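PDB 3PBP: nucleoporin NUP82 from Saccharomyces cerevisiae, which forms part of the nuclear pore complex on its cytoplasmic face, where such components can serve as structural parts of the pore and as docking sites for transport factors. Local coordinates for residues I26-G32 with N425-N430; V349-R353 with K409-K413; Q369-Y374 with Q448-S452. The protein carries 1 engineered substitution. The contacts are given in a common frame with arbitrary orientation. Residues are numbered along the deposited sequence.

Contact 1: I26-G32 with N425-N430; sequences IFSSQNG and NLAYIN
Ile-26 lies over Asn-425 and Ala-427, with CG2 4.2 Å from Ala-427 CB, and its extended t,t rotamer carries CD1 to 4.4 Å from Ile-429 CD1. This is the seam of a beta-propeller: strand 26-29 belongs to the first blade and strand 425-430 to the last, so first and last blades meet side by side. The two strands run roughly parallel, at 34° with a closest axis approach of 5.8 Å. CA atoms pair Ile-26 with Asn-425 at 6.6 Å, Phe-27 with Ala-427 at 5.4 Å, and Gly-32 with Ile-429 at 4.0 Å. Ala-427 CB points into the gap, 4.3 Å from Phe-27 CA.

Three hydrogen bonds are spaced along the seam, without continuous strand pairing. Asn-425, chi1 t, offers OD1 to Ile-26 N at 3.3 Å (162°). Ser-28, chi1 p, turns OG to Tyr-428 O at 2.6 Å. After Ser-29, whose CA-to-CB bond points away and whose OG hydrogen-bonds Ser-76 O and, weakly, Thr-75 O, the chain takes positive phi at Gln-30, Asn-31 and Gly-32 (44°, 57°, 66°) and folds back onto the last blade, where Asn-430 N donates to Gly-32 O at 3.0 Å (150°). Gly-32 CA sits 3.2 Å from Tyr-428 O, and a CB there would fall 2.5 Å from Asn-430 N. Asn-31 O meets the edge of the Tyr-428 ring, 3.5 Å from CE2, and lies 3.1 Å from Asn-430 CB. Beside it, Asn-430 ND2 makes a weak hydrogen bond to Tyr-428 OH at 2.8 Å.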
loop_
_atom_site.group_PDB
_atom_site.type_symbol
_atom_site.label_atom_id
_atom_site.label_comp_id
_atom_site.label_asym_id
_atom_site.label_seq_id
_atom_site.Cartn_x
_atom_site.Cartn_y
_atom_site.Cartn_z
ATOM N N ILE A 26 6.776 12.006 -21.075
ATOM C CA ILE A 26 6.748 11.091 -22.200
ATOM C C ILE A 26 6.350 9.709 -21.688
ATOM O O ILE A 26 6.798 9.277 -20.625
ATOM C CB ILE A 26 8.128 11.030 -22.893
ATOM C CG1 ILE A 26 8.055 10.108 -24.109
ATOM C CG2 ILE A 26 9.200 10.574 -21.891
ATOM C CD1 ILE A 26 9.351 10.013 -24.864
ATOM N N PHE A 27 5.485 9.030 -22.431
ATOM C CA PHE A 27 5.019 7.691 -22.057
ATOM C C PHE A 27 4.924 6.868 -23.330
ATOM O O PHE A 27 4.838 7.422 -24.437
ATOM C CB PHE A 27 3.629 7.759 -21.436
ATOM C CG PHE A 27 3.490 8.801 -20.379
ATOM C CD1 PHE A 27 3.930 8.552 -19.071
ATOM C CD2 PHE A 27 2.934 10.050 -20.688
ATOM C CE1 PHE A 27 3.816 9.528 -18.083
ATOM C CE2 PHE A 27 2.814 11.036 -19.708
ATOM C CZ PHE A 27 3.258 10.775 -18.396
ATOM N N SER A 28 4.948 5.550 -23.183
ATOM C CA SER A 28 4.828 4.674 -24.332
ATOM C C SER A 28 3.745 3.684 -23.982
ATOM O O SER A 28 3.308 3.610 -22.842
ATOM C CB SER A 28 6.144 3.966 -24.658
ATOM O OG SER A 28 6.508 3.072 -23.632
ATOM N N SER A 29 3.315 2.920 -24.973
ATOM C CA SER A 29 2.223 1.975 -24.795
ATOM C C SER A 29 2.371 0.841 -25.812
ATOM O O SER A 29 3.115 0.971 -26.792
ATOM C CB SER A 29 0.910 2.719 -25.055
ATOM O OG SER A 29 -0.080 2.327 -24.140
ATOM N N GLN A 30 1.648 -0.252 -25.593
ATOM C CA GLN A 30 1.678 -1.394 -26.503
ATOM C C GLN A 30 3.084 -1.786 -26.973
ATOM O O GLN A 30 3.432 -1.666 -28.151
ATOM C CB GLN A 30 0.776 -1.110 -27.706
ATOM C CG GLN A 30 -0.643 -0.729 -27.313
ATOM C CD GLN A 30 -1.572 -0.547 -28.510
ATOM O OE1 GLN A 30 -1.134 -0.513 -29.669
ATOM N NE2 GLN A 30 -2.860 -0.415 -28.234
ATOM N N ASN A 31 3.892 -2.254 -26.030
ATOM C CA ASN A 31 5.254 -2.684 -26.313
ATOM C C ASN A 31 6.148 -1.624 -26.970
ATOM O O ASN A 31 6.883 -1.925 -27.908
ATOM C CB ASN A 31 5.216 -3.949 -27.170
ATOM C CG ASN A 31 6.536 -4.684 -27.171
ATOM O OD1 ASN A 31 7.156 -4.892 -26.118
ATOM N ND2 ASN A 31 6.972 -5.094 -28.351
ATOM N N GLY A 32 6.083 -0.394 -26.446
ATOM C CA GLY A 32 6.884 0.715 -26.948
ATOM C C GLY A 32 6.529 1.135 -28.363
ATOM O O GLY A 32 7.313 1.776 -29.070
ATOM N N ASN A 425 12.091 11.334 -16.760
ATOM C CA ASN A 425 10.878 10.616 -17.074
ATOM C C ASN A 425 11.363 9.503 -18.014
ATOM O O ASN A 425 12.030 9.780 -19.010
ATOM C CB ASN A 425 9.932 11.598 -17.779
ATOM C CG ASN A 425 8.486 11.193 -17.693
ATOM O OD1 ASN A 425 8.000 10.406 -18.503
ATOM N ND2 ASN A 425 7.781 11.729 -16.705
ATOM N N LEU A 426 11.073 8.247 -17.687
ATOM C CA LEU A 426 11.504 7.139 -18.538
ATOM C C LEU A 426 10.393 6.581 -19.413
ATOM O O LEU A 426 9.213 6.739 -19.118
ATOM C CB LEU A 426 12.067 5.997 -17.696
ATOM C CG LEU A 426 13.505 6.099 -17.217
ATOM C CD1 LEU A 426 13.707 7.397 -16.463
ATOM C CD2 LEU A 426 13.810 4.901 -16.336
ATOM N N ALA A 427 10.788 5.914 -20.489
ATOM C CA ALA A 427 9.842 5.304 -21.402
ATOM C C ALA A 427 10.548 4.313 -22.321
ATOM O O ALA A 427 11.618 4.585 -22.846
ATOM C CB ALA A 427 9.147 6.378 -22.216
ATOM N N TYR A 428 9.938 3.150 -22.496
ATOM C CA TYR A 428 10.473 2.106 -23.365
ATOM C C TYR A 428 9.918 2.325 -24.769
ATOM O O TYR A 428 8.710 2.429 -24.955
ATOM C CB TYR A 428 10.049 0.731 -22.841
ATOM C CG TYR A 428 10.247 -0.425 -23.798
ATOM C CD1 TYR A 428 11.439 -1.151 -23.823
ATOM C CD2 TYR A 428 9.217 -0.827 -24.640
ATOM C CE1 TYR A 428 11.591 -2.260 -24.664
ATOM C CE2 TYR A 428 9.355 -1.920 -25.481
ATOM C CZ TYR A 428 10.537 -2.639 -25.493
ATOM O OH TYR A 428 10.645 -3.736 -26.329
ATOM N N ILE A 429 10.800 2.406 -25.756
ATOM C CA ILE A 429 10.371 2.610 -27.128
ATOM C C ILE A 429 10.954 1.549 -28.054
ATOM O O ILE A 429 12.170 1.433 -28.194
ATOM C CB ILE A 429 10.787 3.989 -27.631
ATOM C CG1 ILE A 429 10.099 5.056 -26.789
ATOM C CG2 ILE A 429 10.429 4.141 -29.098
ATOM C CD1 ILE A 429 10.555 6.453 -27.097
ATOM N N ASN A 430 10.076 0.774 -28.679
ATOM C CA ASN A 430 10.504 -0.271 -29.583
ATOM C C ASN A 430 10.528 0.320 -30.979
ATOM O O ASN A 430 9.483 0.545 -31.581
ATOM C CB ASN A 430 9.530 -1.443 -29.523
ATOM C CG ASN A 430 10.167 -2.741 -29.960
ATOM O OD1 ASN A 430 10.749 -2.824 -31.043
ATOM N ND2 ASN A 430 10.072 -3.768 -29.114
#

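Contact 2: V349-R353 with K409-K413; sequences VLIER and KFESK
Lys-409 opens the irregular segment 409-413, and its O accepts a weak hydrogen bond from Glu-411 N at 3.0 Å. That bond spans an inverse gamma turn centred on Phe-410 (phi/psi -85/71). Phe-410, chi1 m, directs CB at strand 349-353, 4.1 Å from Ile-351 CG2 and 3.9 Å from Ile-351 O, while its own O stands 3.3 Å from Glu-352 CD. The CA atoms of Phe-410 and Glu-352 are 6.4 Å apart. The CA-to-CB bond of Glu-411 points away, and its CA lies 3.5 Å from Glu-352 OE2. Ser-412, chi1 m, then binds the carboxylate by two routes: OG donates to Glu-352 OE1 at 2.5 Å, and N donates to Glu-352 OE2 at 3.2 Å (151°). Glu-352 spans the gap with chi1 and chi2 both t.

The strand is distorted where it meets this segment. Ile-351 (phi/psi -101/-38) and Glu-352 (-162/158) both face Leu-326, the signature of a classic beta bulge; the CA-to-CB bond of Ile-351 lies sideways to segment 409-413 and that of Glu-352 points toward it.

Aromatic side chains of the NUP159 chain pack on Ile-351 and Phe-410. The contact buries a modest 190 Å² and joins two successive propeller blades: strand 347-355 of one, and the approach to strand 413-419 of the next, with Trp-389 of helix 387-399 touching Ile-351, Glu-352 and Phe-410.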
loop_
_atom_site.group_PDB
_atom_site.type_symbol
_atom_site.label_atom_id
_atom_site.label_comp_id
_atom_site.label_asym_id
_atom_site.label_seq_id
_atom_site.Cartn_x
_atom_site.Cartn_y
_atom_site.Cartn_z
ATOM N N VAL A 349 10.521 -13.043 2.507
ATOM C CA VAL A 349 11.843 -13.564 2.763
ATOM C C VAL A 349 12.875 -12.747 2.000
ATOM O O VAL A 349 12.644 -12.388 0.854
ATOM C CB VAL A 349 11.899 -15.043 2.321
ATOM C CG1 VAL A 349 13.306 -15.563 2.391
ATOM C CG2 VAL A 349 10.998 -15.870 3.216
ATOM N N LEU A 350 14.007 -12.452 2.635
ATOM C CA LEU A 350 15.075 -11.680 1.993
ATOM C C LEU A 350 15.906 -12.566 1.088
ATOM O O LEU A 350 16.415 -13.586 1.535
ATOM C CB LEU A 350 16.015 -11.063 3.032
ATOM C CG LEU A 350 17.164 -10.233 2.448
ATOM C CD1 LEU A 350 16.758 -8.768 2.396
ATOM C CD2 LEU A 350 18.394 -10.380 3.298
ATOM N N ILE A 351 16.044 -12.177 -0.176
ATOM C CA ILE A 351 16.840 -12.940 -1.136
ATOM C C ILE A 351 18.205 -12.294 -1.327
ATOM O O ILE A 351 19.209 -12.980 -1.467
ATOM C CB ILE A 351 16.146 -13.020 -2.503
ATOM C CG1 ILE A 351 14.922 -13.935 -2.415
ATOM C CG2 ILE A 351 17.110 -13.544 -3.539
ATOM C CD1 ILE A 351 14.127 -14.032 -3.706
ATOM N N GLU A 352 18.233 -10.967 -1.334
ATOM C CA GLU A 352 19.475 -10.229 -1.500
ATOM C C GLU A 352 19.369 -8.763 -1.058
ATOM O O GLU A 352 18.281 -8.184 -0.983
ATOM C CB GLU A 352 19.925 -10.281 -2.968
ATOM C CG GLU A 352 20.757 -9.066 -3.385
ATOM C CD GLU A 352 21.226 -9.111 -4.818
ATOM O OE1 GLU A 352 20.387 -9.385 -5.705
ATOM O OE2 GLU A 352 22.433 -8.859 -5.048
ATOM N N ARG A 353 20.519 -8.176 -0.751
ATOM C CA ARG A 353 20.585 -6.779 -0.380
ATOM C C ARG A 353 21.592 -6.095 -1.327
ATOM O O ARG A 353 22.669 -6.633 -1.608
ATOM C CB ARG A 353 21.028 -6.622 1.067
ATOM C CG ARG A 353 20.967 -5.182 1.528
ATOM C CD ARG A 353 21.550 -5.006 2.889
ATOM N NE ARG A 353 21.478 -3.609 3.284
ATOM C CZ ARG A 353 22.063 -3.119 4.372
ATOM N NH1 ARG A 353 22.761 -3.925 5.163
ATOM N NH2 ARG A 353 21.947 -1.830 4.670
ATOM N N LYS A 409 24.415 -18.053 -6.975
ATOM C CA LYS A 409 24.801 -16.891 -6.208
ATOM C C LYS A 409 23.776 -15.832 -6.542
ATOM O O LYS A 409 23.600 -15.449 -7.703
ATOM C CB LYS A 409 26.215 -16.431 -6.568
ATOM C CG LYS A 409 27.284 -17.372 -6.025
ATOM C CD LYS A 409 28.440 -16.622 -5.386
ATOM C CE LYS A 409 29.303 -17.574 -4.567
ATOM N NZ LYS A 409 30.460 -16.887 -3.916
ATOM N N PHE A 410 23.075 -15.382 -5.512
ATOM C CA PHE A 410 22.043 -14.383 -5.679
ATOM C C PHE A 410 22.615 -12.978 -5.669
ATOM O O PHE A 410 22.435 -12.218 -4.725
ATOM C CB PHE A 410 20.981 -14.584 -4.598
ATOM C CG PHE A 410 20.335 -15.939 -4.659
ATOM C CD1 PHE A 410 19.483 -16.265 -5.706
ATOM C CD2 PHE A 410 20.634 -16.915 -3.721
ATOM C CE1 PHE A 410 18.943 -17.537 -5.824
ATOM C CE2 PHE A 410 20.101 -18.190 -3.828
ATOM C CZ PHE A 410 19.254 -18.502 -4.884
ATOM N N GLU A 411 23.324 -12.657 -6.746
ATOM C CA GLU A 411 23.932 -11.348 -6.934
ATOM C C GLU A 411 23.331 -10.751 -8.197
ATOM O O GLU A 411 23.294 -11.399 -9.241
ATOM C CB GLU A 411 25.441 -11.479 -7.104
ATOM C CG GLU A 411 26.134 -12.129 -5.919
ATOM C CD GLU A 411 27.643 -12.240 -6.098
ATOM O OE1 GLU A 411 28.093 -13.052 -6.946
ATOM O OE2 GLU A 411 28.375 -11.508 -5.386
ATOM N N SER A 412 22.852 -9.521 -8.101
ATOM C CA SER A 412 22.248 -8.866 -9.247
ATOM C C SER A 412 23.289 -8.047 -9.984
ATOM O O SER A 412 24.200 -7.499 -9.370
ATOM C CB SER A 412 21.104 -7.955 -8.794
ATOM O OG SER A 412 20.104 -8.696 -8.121
ATOM N N LYS A 413 23.154 -7.975 -11.305
ATOM C CA LYS A 413 24.074 -7.203 -12.128
ATOM C C LYS A 413 23.673 -5.739 -12.054
ATOM O O LYS A 413 22.587 -5.357 -12.487
ATOM C CB LYS A 413 24.010 -7.664 -13.582
ATOM C CG LYS A 413 24.274 -9.142 -13.781
ATOM C CD LYS A 413 23.845 -9.585 -15.171
ATOM C CE LYS A 413 23.817 -11.103 -15.285
ATOM N NZ LYS A 413 23.133 -11.535 -16.540
#

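Contact 3: Q369-Y374 with Q448-S452; sequences QLGKLY and QNISS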
loop_
_atom_site.group_PDB
_atom_site.type_symbol
_atom_site.label_atom_id
_atom_site.label_comp_id
_atom_site.label_asym_id
_atom_site.label_seq_id
_atom_site.Cartn_x
_atom_site.Cartn_y
_atom_site.Cartn_z
ATOM N N GLN A 369 10.260 -5.346 -19.466
ATOM C CA GLN A 369 11.494 -6.019 -19.063
ATOM C C GLN A 369 11.415 -6.712 -17.718
ATOM O O GLN A 369 11.399 -6.051 -16.687
ATOM C CB GLN A 369 12.645 -5.023 -19.022
ATOM C CG GLN A 369 12.827 -4.235 -20.300
ATOM C CD GLN A 369 14.282 -3.909 -20.556
ATOM O OE1 GLN A 369 14.949 -4.578 -21.357
ATOM N NE2 GLN A 369 14.795 -2.889 -19.860
ATOM N N LEU A 370 11.388 -8.042 -17.733
ATOM C CA LEU A 370 11.310 -8.823 -16.505
ATOM C C LEU A 370 12.584 -8.716 -15.683
ATOM O O LEU A 370 13.652 -8.417 -16.210
ATOM C CB LEU A 370 11.068 -10.297 -16.825
ATOM C CG LEU A 370 9.823 -10.695 -17.619
ATOM C CD1 LEU A 370 9.686 -12.193 -17.547
ATOM C CD2 LEU A 370 8.569 -10.043 -17.045
ATOM N N GLY A 371 12.461 -8.967 -14.387
ATOM C CA GLY A 371 13.606 -8.933 -13.491
ATOM C C GLY A 371 14.577 -7.773 -13.564
ATOM O O GLY A 371 15.734 -7.927 -13.169
ATOM N N LYS A 372 14.131 -6.626 -14.062
ATOM C CA LYS A 372 14.995 -5.454 -14.151
ATOM C C LYS A 372 14.334 -4.280 -13.457
ATOM O O LYS A 372 13.139 -4.041 -13.609
ATOM C CB LYS A 372 15.281 -5.079 -15.604
ATOM C CG LYS A 372 16.070 -6.117 -16.387
ATOM C CD LYS A 372 16.358 -5.625 -17.802
ATOM C CE LYS A 372 16.995 -6.706 -18.662
ATOM N NZ LYS A 372 17.252 -6.180 -20.035
ATOM N N LEU A 373 15.124 -3.531 -12.708
ATOM C CA LEU A 373 14.610 -2.398 -11.973
ATOM C C LEU A 373 15.508 -1.188 -12.175
ATOM O O LEU A 373 16.728 -1.302 -12.135
ATOM C CB LEU A 373 14.545 -2.767 -10.492
ATOM C CG LEU A 373 14.381 -1.646 -9.478
ATOM C CD1 LEU A 373 12.985 -1.099 -9.551
ATOM C CD2 LEU A 373 14.671 -2.177 -8.093
ATOM N N TYR A 374 14.909 -0.028 -12.409
ATOM C CA TYR A 374 15.683 1.192 -12.575
ATOM C C TYR A 374 15.679 1.946 -11.248
ATOM O O TYR A 374 14.628 2.135 -10.627
ATOM C CB TYR A 374 15.086 2.063 -13.688
ATOM C CG TYR A 374 15.371 1.532 -15.078
ATOM C CD1 TYR A 374 16.677 1.461 -15.562
ATOM C CD2 TYR A 374 14.347 1.044 -15.887
ATOM C CE1 TYR A 374 16.957 0.909 -16.810
ATOM C CE2 TYR A 374 14.614 0.487 -17.138
ATOM C CZ TYR A 374 15.921 0.419 -17.592
ATOM O OH TYR A 374 16.195 -0.172 -18.811
ATOM N N GLN A 448 18.550 5.707 -25.454
ATOM C CA GLN A 448 19.637 4.760 -25.239
ATOM C C GLN A 448 19.207 3.346 -25.558
ATOM O O GLN A 448 18.053 2.981 -25.352
ATOM C CB GLN A 448 20.109 4.833 -23.794
ATOM C CG GLN A 448 20.376 6.244 -23.358
ATOM C CD GLN A 448 21.133 6.314 -22.073
ATOM O OE1 GLN A 448 21.535 7.396 -21.637
ATOM N NE2 GLN A 448 21.343 5.160 -21.448
ATOM N N ASN A 449 20.145 2.549 -26.052
ATOM C CA ASN A 449 19.857 1.171 -26.414
ATOM C C ASN A 449 19.668 0.306 -25.181
ATOM O O ASN A 449 20.335 0.499 -24.166
ATOM C CB ASN A 449 20.989 0.617 -27.272
ATOM C CG ASN A 449 21.209 1.429 -28.540
ATOM O OD1 ASN A 449 20.385 1.407 -29.459
ATOM N ND2 ASN A 449 22.322 2.156 -28.592
ATOM N N ILE A 450 18.742 -0.641 -25.277
ATOM C CA ILE A 450 18.451 -1.559 -24.184
ATOM C C ILE A 450 18.605 -2.982 -24.711
ATOM O O ILE A 450 18.044 -3.330 -25.750
ATOM C CB ILE A 450 17.001 -1.378 -23.661
ATOM C CG1 ILE A 450 16.786 0.056 -23.169
ATOM C CG2 ILE A 450 16.729 -2.372 -22.541
ATOM C CD1 ILE A 450 17.679 0.459 -22.008
ATOM N N SER A 451 19.378 -3.800 -24.008
ATOM C CA SER A 451 19.574 -5.180 -24.431
ATOM C C SER A 451 18.377 -6.025 -23.994
ATOM O O SER A 451 18.018 -6.046 -22.812
ATOM C CB SER A 451 20.869 -5.740 -23.831
ATOM O OG SER A 451 20.865 -5.651 -22.416
ATOM N N SER A 452 17.758 -6.695 -24.968
ATOM C CA SER A 452 16.586 -7.562 -24.762
ATOM C C SER A 452 15.248 -6.812 -24.860
ATOM O O SER A 452 14.429 -7.198 -25.727
ATOM C CB SER A 452 16.679 -8.295 -23.412
ATOM O OG SER A 452 15.664 -9.278 -23.276
ATOM O OXT SER A 452 15.026 -5.857 -24.076
#
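Gln-369, in the loop before strand 372-376, brings OE1 to 3.1 Å from Ile-450 CG2. The same OE1 is 3.0 Å from Ser-452 OXT, part of the carboxylate that arises where the fragment ends; this is an approach of two acceptors and so not a bond. The chain then turns through Gly-371, at positive phi (46°), into the strand. Lys-372, extended beyond chi1, brings NZ between the segments: it donates to Gln-369 OE1 at 3.1 Å and lies 2.9 Å from Ser-451 O. Two positions on, Tyr-374 points the same way and sets OH 3.6 Å from Ile-450 CD1, so Ile-450 is touched by both Gln-369 and Tyr-374.

The backbones stay well apart, the nearest CA atoms (Gln-369 and Ser-452) being 7.8 Å from each other, and only 175 Å² is buried. Such side-chain packing between separate sheets is how neighbouring blades of a beta-propeller abut, here the blade of strand 372-376 and the last blade, whose strand 445-449 runs into the last residues of this fragment.

Along the chain contact 2 is nested inside the long loop closed by contact 1, whereas contact 3 alternates its segments with those of both. Contacts 1 and 3 have centres 12 Å apart and touch, Leu-426 CD2 lying 3.9 Å from Tyr-374 CD2; they share the last blade, which therefore meets the first blade in one and the preceding blade in the other. Contact 2 repeats the blade-to-blade theme one step back, its centre about 18 Å from contact 3 and 28 Å from contact 1, without touching either. Together they follow the propeller ring, the N-terminal domain of NUP82, through its closure, while contact 2 alone reaches the NUP159 chain.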